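Local coordinates for protein beta-1,4-exocellulase (Thermobifida fusca, PDB 4B4H) that hydrolyses beta-1,4 linkages of cellulose as a family 6 cellobiohydrolase, this chain being the catalytic domain of a longer secreted enzyme, at residues 228-234 with 315-320; 328-332 with 405-411. One frame throughout, in Å; residues are numbered along the deposited sequence.

Contact 1 of 2, residues 228-234 with 315-320; sequences NYSATVE and SRIDRR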
loop_
_atom_site.group_PDB
_atom_site.type_symbol
_atom_site.label_atom_id
_atom_site.label_comp_id
_atom_site.label_asym_id
_atom_site.label_seq_id
_atom_site.Cartn_x
_atom_site.Cartn_y
_atom_site.Cartn_z
ATOM N N ASN A 228 3.525 -2.994 0.891
ATOM C CA ASN A 228 3.665 -4.457 0.863
ATOM C C ASN A 228 4.827 -4.884 -0.038
ATOM O O ASN A 228 5.722 -4.090 -0.348
ATOM C CB ASN A 228 2.332 -5.149 0.457
ATOM C CG ASN A 228 2.126 -6.522 1.113
ATOM O OD1 ASN A 228 2.756 -7.509 0.738
ATOM N ND2 ASN A 228 1.185 -6.589 2.063
ATOM N N TYR A 229 4.832 -6.156 -0.398
ATOM C CA TYR A 229 6.047 -6.762 -0.957
ATOM C C TYR A 229 5.774 -7.664 -2.168
ATOM O O TYR A 229 6.693 -8.304 -2.675
ATOM C CB TYR A 229 6.778 -7.573 0.128
ATOM C CG TYR A 229 7.192 -6.794 1.368
ATOM C CD1 TYR A 229 6.334 -6.674 2.479
ATOM C CD2 TYR A 229 8.451 -6.201 1.459
ATOM C CE1 TYR A 229 6.712 -5.966 3.614
ATOM C CE2 TYR A 229 8.823 -5.494 2.591
ATOM C CZ TYR A 229 7.960 -5.401 3.681
ATOM O OH TYR A 229 8.371 -4.707 4.794
ATOM N N SER A 230 4.527 -7.708 -2.632
ATOM C CA SER A 230 4.113 -8.583 -3.725
ATOM C C SER A 230 4.785 -8.128 -5.012
ATOM O O SER A 230 5.022 -6.929 -5.189
ATOM C CB SER A 230 2.589 -8.643 -3.857
ATOM O OG SER A 230 2.053 -9.563 -2.904
ATOM N N ALA A 231 5.159 -9.084 -5.853
ATOM C CA ALA A 231 5.935 -8.816 -7.056
ATOM C C ALA A 231 5.099 -8.091 -8.108
ATOM O O ALA A 231 3.935 -8.432 -8.294
ATOM C CB ALA A 231 6.500 -10.116 -7.617
ATOM N N THR A 232 5.699 -7.102 -8.790
ATOM C CA THR A 232 5.039 -6.420 -9.912
ATOM C C THR A 232 4.758 -7.425 -11.032
ATOM O O THR A 232 3.595 -7.628 -11.411
ATOM C CB THR A 232 5.882 -5.260 -10.458
ATOM O OG1 THR A 232 6.161 -4.330 -9.415
ATOM C CG2 THR A 232 5.115 -4.543 -11.538
ATOM N N VAL A 233 5.835 -8.033 -11.544
ATOM C CA VAL A 233 5.741 -9.201 -12.432
ATOM C C VAL A 233 6.616 -10.316 -11.838
ATOM O O VAL A 233 7.672 -10.039 -11.295
ATOM C CB VAL A 233 6.186 -8.889 -13.886
ATOM C CG1 VAL A 233 6.039 -10.126 -14.767
ATOM C CG2 VAL A 233 5.401 -7.714 -14.477
ATOM N N GLU A 234 6.143 -11.558 -11.896
ATOM C CA GLU A 234 7.000 -12.711 -11.627
ATOM C C GLU A 234 7.580 -13.179 -12.964
ATOM O O GLU A 234 6.857 -13.752 -13.771
ATOM C CB GLU A 234 6.216 -13.834 -10.948
ATOM C CG GLU A 234 5.935 -13.595 -9.465
ATOM C CD GLU A 234 7.102 -13.942 -8.554
ATOM O OE1 GLU A 234 8.207 -14.272 -9.045
ATOM O OE2 GLU A 234 6.909 -13.884 -7.318
ATOM N N SER A 315 11.821 -20.451 -8.248
ATOM C CA SER A 315 11.629 -19.597 -9.426
ATOM C C SER A 315 11.042 -18.237 -9.095
ATOM O O SER A 315 11.166 -17.305 -9.885
ATOM C CB SER A 315 10.701 -20.286 -10.420
ATOM O OG SER A 315 11.336 -21.413 -10.981
ATOM N N ARG A 316 10.377 -18.137 -7.945
ATOM C CA ARG A 316 9.669 -16.911 -7.564
ATOM C C ARG A 316 10.580 -15.867 -6.941
ATOM O O ARG A 316 11.470 -16.199 -6.151
ATOM C CB ARG A 316 8.477 -17.206 -6.646
ATOM C CG ARG A 316 8.778 -17.882 -5.313
ATOM C CD ARG A 316 7.441 -18.269 -4.708
ATOM N NE ARG A 316 7.492 -19.058 -3.480
ATOM C CZ ARG A 316 7.410 -18.555 -2.251
ATOM N NH1 ARG A 316 7.343 -17.242 -2.058
ATOM N NH2 ARG A 316 7.418 -19.362 -1.205
ATOM N N ILE A 317 10.362 -14.609 -7.315
ATOM C CA ILE A 317 11.173 -13.515 -6.785
ATOM C C ILE A 317 10.661 -13.064 -5.413
ATOM O O ILE A 317 11.453 -12.738 -4.560
ATOM C CB ILE A 317 11.337 -12.332 -7.766
ATOM C CG1 ILE A 317 10.000 -11.655 -8.057
ATOM C CG2 ILE A 317 12.043 -12.827 -9.024
ATOM C CD1 ILE A 317 10.129 -10.262 -8.631
ATOM N N ASP A 318 9.341 -13.036 -5.234
ATOM C CA ASP A 318 8.745 -12.827 -3.916
ATOM C C ASP A 318 9.016 -14.087 -3.109
ATOM O O ASP A 318 8.366 -15.122 -3.345
ATOM C CB ASP A 318 7.238 -12.582 -4.063
ATOM C CG ASP A 318 6.538 -12.273 -2.737
ATOM O OD1 ASP A 318 7.112 -12.472 -1.638
ATOM O OD2 ASP A 318 5.376 -11.829 -2.819
ATOM N N ARG A 319 9.970 -14.002 -2.179
ATOM C CA ARG A 319 10.441 -15.166 -1.420
ATOM C C ARG A 319 9.768 -15.336 -0.061
ATOM O O ARG A 319 10.200 -16.143 0.763
ATOM C CB ARG A 319 11.957 -15.118 -1.231
ATOM C CG ARG A 319 12.726 -15.077 -2.536
ATOM C CD ARG A 319 14.193 -15.396 -2.289
ATOM N NE ARG A 319 14.763 -14.539 -1.248
ATOM C CZ ARG A 319 15.317 -13.349 -1.463
ATOM N NH1 ARG A 319 15.435 -12.888 -2.706
ATOM N NH2 ARG A 319 15.802 -12.639 -0.454
ATOM N N ARG A 320 8.694 -14.606 0.182
ATOM C CA ARG A 320 8.044 -14.690 1.484
ATOM C C ARG A 320 7.494 -16.089 1.774
ATOM O O ARG A 320 7.283 -16.885 0.874
ATOM C CB ARG A 320 6.929 -13.675 1.561
ATOM C CG ARG A 320 7.424 -12.258 1.723
ATOM C CD ARG A 320 6.248 -11.312 1.786
ATOM N NE ARG A 320 5.581 -11.184 0.495
ATOM C CZ ARG A 320 4.447 -10.515 0.304
ATOM N NH1 ARG A 320 3.811 -9.950 1.333
ATOM N NH2 ARG A 320 3.933 -10.427 -0.918
HETATM O O HOH W 1 4.199 -11.648 -5.272
HETATM O O HOH W 2 9.639 -15.439 -11.069
#
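OE1 of E234 is gripped from two quarters: the backbone N of I317 points at its syn lone pair over 2.8 Å and nearly straight (171°), while a water held by S315 O donates to the same oxygen. The other oxygen, OE2, takes a weak bond from D318 N. A bend at chi2 (-81°) folds the carboxylate back over the 315-320 backbone, so one side chain ties down two successive peptide N-H groups. Beside it, I317 CD1 packs against the methyl of A231. Farther along, R320 grips D318 side-on in a salt bridge, NE to OD1 and NH2 to OD2, and OD1 also accepts from R320 N in an Asx turn. Y229 CB sits over the centre of one guanidinium face, 3.7 Å above its plane. NH1 reaches N228 OD1 (2.7 Å), which also accepts from Y229 N, and NH2 reaches S230 OG (2.9 Å), both bent, weak bonds; S230 OG is also bonded to H188 ND1, and R320 NH1 to N325 O. N228 and H188 are predicted substrate-binding residues, and Y229 OH is bonded to D359, the predicted proton acceptor, consistent with a second shell behind the family 6 active site.

Contact 2 of 2, residues 328-332 with 405-411; sequences NQAGA and FSAQFRE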
loop_
_atom_site.group_PDB
_atom_site.type_symbol
_atom_site.label_atom_id
_atom_site.label_comp_id
_atom_site.label_asym_id
_atom_site.label_seq_id
_atom_site.Cartn_x
_atom_site.Cartn_y
_atom_site.Cartn_z
ATOM N N ASN A 328 7.987 -5.863 7.974
ATOM C CA ASN A 328 9.454 -5.821 7.850
ATOM C C ASN A 328 10.065 -7.096 7.253
ATOM O O ASN A 328 10.867 -7.785 7.904
ATOM C CB ASN A 328 10.088 -5.520 9.233
ATOM C CG ASN A 328 9.678 -4.158 9.792
ATOM O OD1 ASN A 328 9.560 -3.187 9.060
ATOM N ND2 ASN A 328 9.446 -4.099 11.107
ATOM N N GLN A 329 9.668 -7.418 6.026
ATOM C CA GLN A 329 9.915 -8.745 5.471
ATOM C C GLN A 329 11.382 -9.049 5.152
ATOM O O GLN A 329 12.028 -8.332 4.382
ATOM C CB GLN A 329 8.986 -8.996 4.274
ATOM C CG GLN A 329 7.556 -9.283 4.698
ATOM C CD GLN A 329 7.470 -10.562 5.512
ATOM O OE1 GLN A 329 7.664 -11.661 4.973
ATOM N NE2 GLN A 329 7.193 -10.434 6.812
ATOM N N ALA A 330 11.897 -10.122 5.762
ATOM C CA ALA A 330 13.306 -10.531 5.625
ATOM C C ALA A 330 13.741 -10.696 4.176
ATOM O O ALA A 330 13.076 -11.383 3.403
ATOM C CB ALA A 330 13.564 -11.819 6.415
ATOM N N GLY A 331 14.865 -10.074 3.826
ATOM C CA GLY A 331 15.435 -10.262 2.498
ATOM C C GLY A 331 14.845 -9.406 1.402
ATOM O O GLY A 331 15.296 -9.481 0.262
ATOM N N ALA A 332 13.862 -8.575 1.725
ATOM C CA ALA A 332 13.231 -7.751 0.703
ATOM C C ALA A 332 14.237 -6.771 0.097
ATOM O O ALA A 332 15.261 -6.434 0.709
ATOM C CB ALA A 332 12.022 -7.022 1.271
ATOM N N PHE A 405 14.816 2.290 10.483
ATOM C CA PHE A 405 15.252 0.902 10.692
ATOM C C PHE A 405 16.473 0.645 9.817
ATOM O O PHE A 405 16.335 0.280 8.648
ATOM C CB PHE A 405 14.091 -0.039 10.335
ATOM C CG PHE A 405 14.269 -1.479 10.765
ATOM C CD1 PHE A 405 15.347 -1.908 11.530
ATOM C CD2 PHE A 405 13.309 -2.420 10.397
ATOM C CE1 PHE A 405 15.473 -3.244 11.904
ATOM C CE2 PHE A 405 13.425 -3.749 10.763
ATOM C CZ PHE A 405 14.512 -4.171 11.521
ATOM N N SER A 406 17.663 0.866 10.386
ATOM C CA SER A 406 18.903 0.895 9.599
ATOM C C SER A 406 19.287 -0.465 9.011
ATOM O O SER A 406 19.603 -0.576 7.816
ATOM C CB SER A 406 20.062 1.483 10.416
ATOM O OG SER A 406 21.184 1.715 9.579
ATOM N N ALA A 407 19.275 -1.499 9.847
ATOM C CA ALA A 407 19.463 -2.859 9.358
ATOM C C ALA A 407 18.566 -3.164 8.141
ATOM O O ALA A 407 19.045 -3.685 7.127
ATOM C CB ALA A 407 19.259 -3.874 10.478
ATOM N N GLN A 408 17.293 -2.788 8.211
ATOM C CA GLN A 408 16.379 -3.006 7.092
ATOM C C GLN A 408 16.705 -2.144 5.875
ATOM O O GLN A 408 16.586 -2.614 4.745
ATOM C CB GLN A 408 14.932 -2.768 7.520
ATOM C CG GLN A 408 13.886 -3.316 6.553
ATOM C CD GLN A 408 12.522 -2.671 6.728
ATOM O OE1 GLN A 408 12.411 -1.521 7.142
ATOM N NE2 GLN A 408 11.480 -3.418 6.402
ATOM N N PHE A 409 17.095 -0.891 6.095
ATOM C CA PHE A 409 17.456 -0.048 4.952
ATOM C C PHE A 409 18.692 -0.579 4.208
ATOM O O PHE A 409 18.696 -0.666 2.979
ATOM C CB PHE A 409 17.634 1.424 5.334
ATOM C CG PHE A 409 17.950 2.311 4.162
ATOM C CD1 PHE A 409 16.928 2.913 3.416
ATOM C CD2 PHE A 409 19.278 2.552 3.801
ATOM C CE1 PHE A 409 17.234 3.731 2.334
ATOM C CE2 PHE A 409 19.577 3.359 2.712
ATOM C CZ PHE A 409 18.555 3.951 1.990
ATOM N N ARG A 410 19.741 -0.918 4.949
ATOM C CA ARG A 410 20.932 -1.517 4.328
ATOM C C ARG A 410 20.615 -2.775 3.509
ATOM O O ARG A 410 21.150 -2.957 2.409
ATOM C CB ARG A 410 22.005 -1.832 5.377
ATOM C CG ARG A 410 22.634 -0.596 5.982
ATOM C CD ARG A 410 23.343 -0.917 7.280
ATOM N NE ARG A 410 24.523 -1.769 7.124
ATOM C CZ ARG A 410 24.913 -2.678 8.020
ATOM N NH1 ARG A 410 24.208 -2.873 9.130
ATOM N NH2 ARG A 410 26.002 -3.402 7.808
ATOM N N GLU A 411 19.765 -3.647 4.039
ATOM C CA GLU A 411 19.323 -4.846 3.336
ATOM C C GLU A 411 18.490 -4.511 2.108
ATOM O O GLU A 411 18.734 -5.041 1.015
ATOM C CB GLU A 411 18.525 -5.772 4.250
ATOM C CG GLU A 411 18.170 -7.083 3.574
ATOM C CD GLU A 411 17.553 -8.091 4.512
ATOM O OE1 GLU A 411 16.394 -7.896 4.950
ATOM O OE2 GLU A 411 18.227 -9.103 4.786
HETATM O O HOH W 3 12.222 -5.629 4.624
HETATM O O HOH W 4 14.894 -5.913 3.563
#
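E411 leaves its helix with CG anti to the backbone N (chi1 -175°) and stays extended through chi2, which carries its carboxylate to the peptide of G331; Q408, one turn earlier, takes a similar course toward N328. The receiving element is a type II beta turn, Q329 to A332, closed by the bond from A332 N to Q329 O, with G331 in the position where positive phi (83°) suits a residue lacking CB. Its amide donates to E411 OE1 over 2.9 Å, approaching from well above the carboxylate plane, and a water donating to both that oxygen and A332 O adds a second link to the turn. Another water joins Q408 NE2 to Q329 O. At the other end of the contact, the amides of N328 and Q408 stand almost perpendicular, 89° apart, with N328 OD1 3.3 Å from Q408 NE2. F405, the N-cap residue of helix 406-414, presents its ring edge to N328, while one face of the ring is covered by CB of Q408. N328 has partners beyond the helix as well: its backbone N bonds to D359, the predicted proton acceptor, and its ND2 to S358 OG. Across this contact helix 406-414 is joined to the loop that touches the predicted active site, and the edge approach brings F405 CE2 within 3.9 Å of N328 CG.

Overall arrangement
Both contacts use the long loop connecting helix 308-315 to strand 339-340, and their centres lie 16 Å apart. Contact 1 is almost wholly buried and joins two irregular segments through a carboxylate on backbone N-H groups, a small apolar touch, and an arginine-aspartate pair beside the predicted substrate site. Contact 2, smaller in area, sets that same loop against a helix near the C-terminus; its N328 end is buried, whereas its turn is nearer the surface and is met by one direct backbone-to-carboxylate bond plus water; waters bridge contact 1 too. The contacts meet directly: Y229 OH makes a weak hydrogen bond with Q329 N, and R320 CG packs against Q329 OE1. Both touch D359, the predicted proton acceptor.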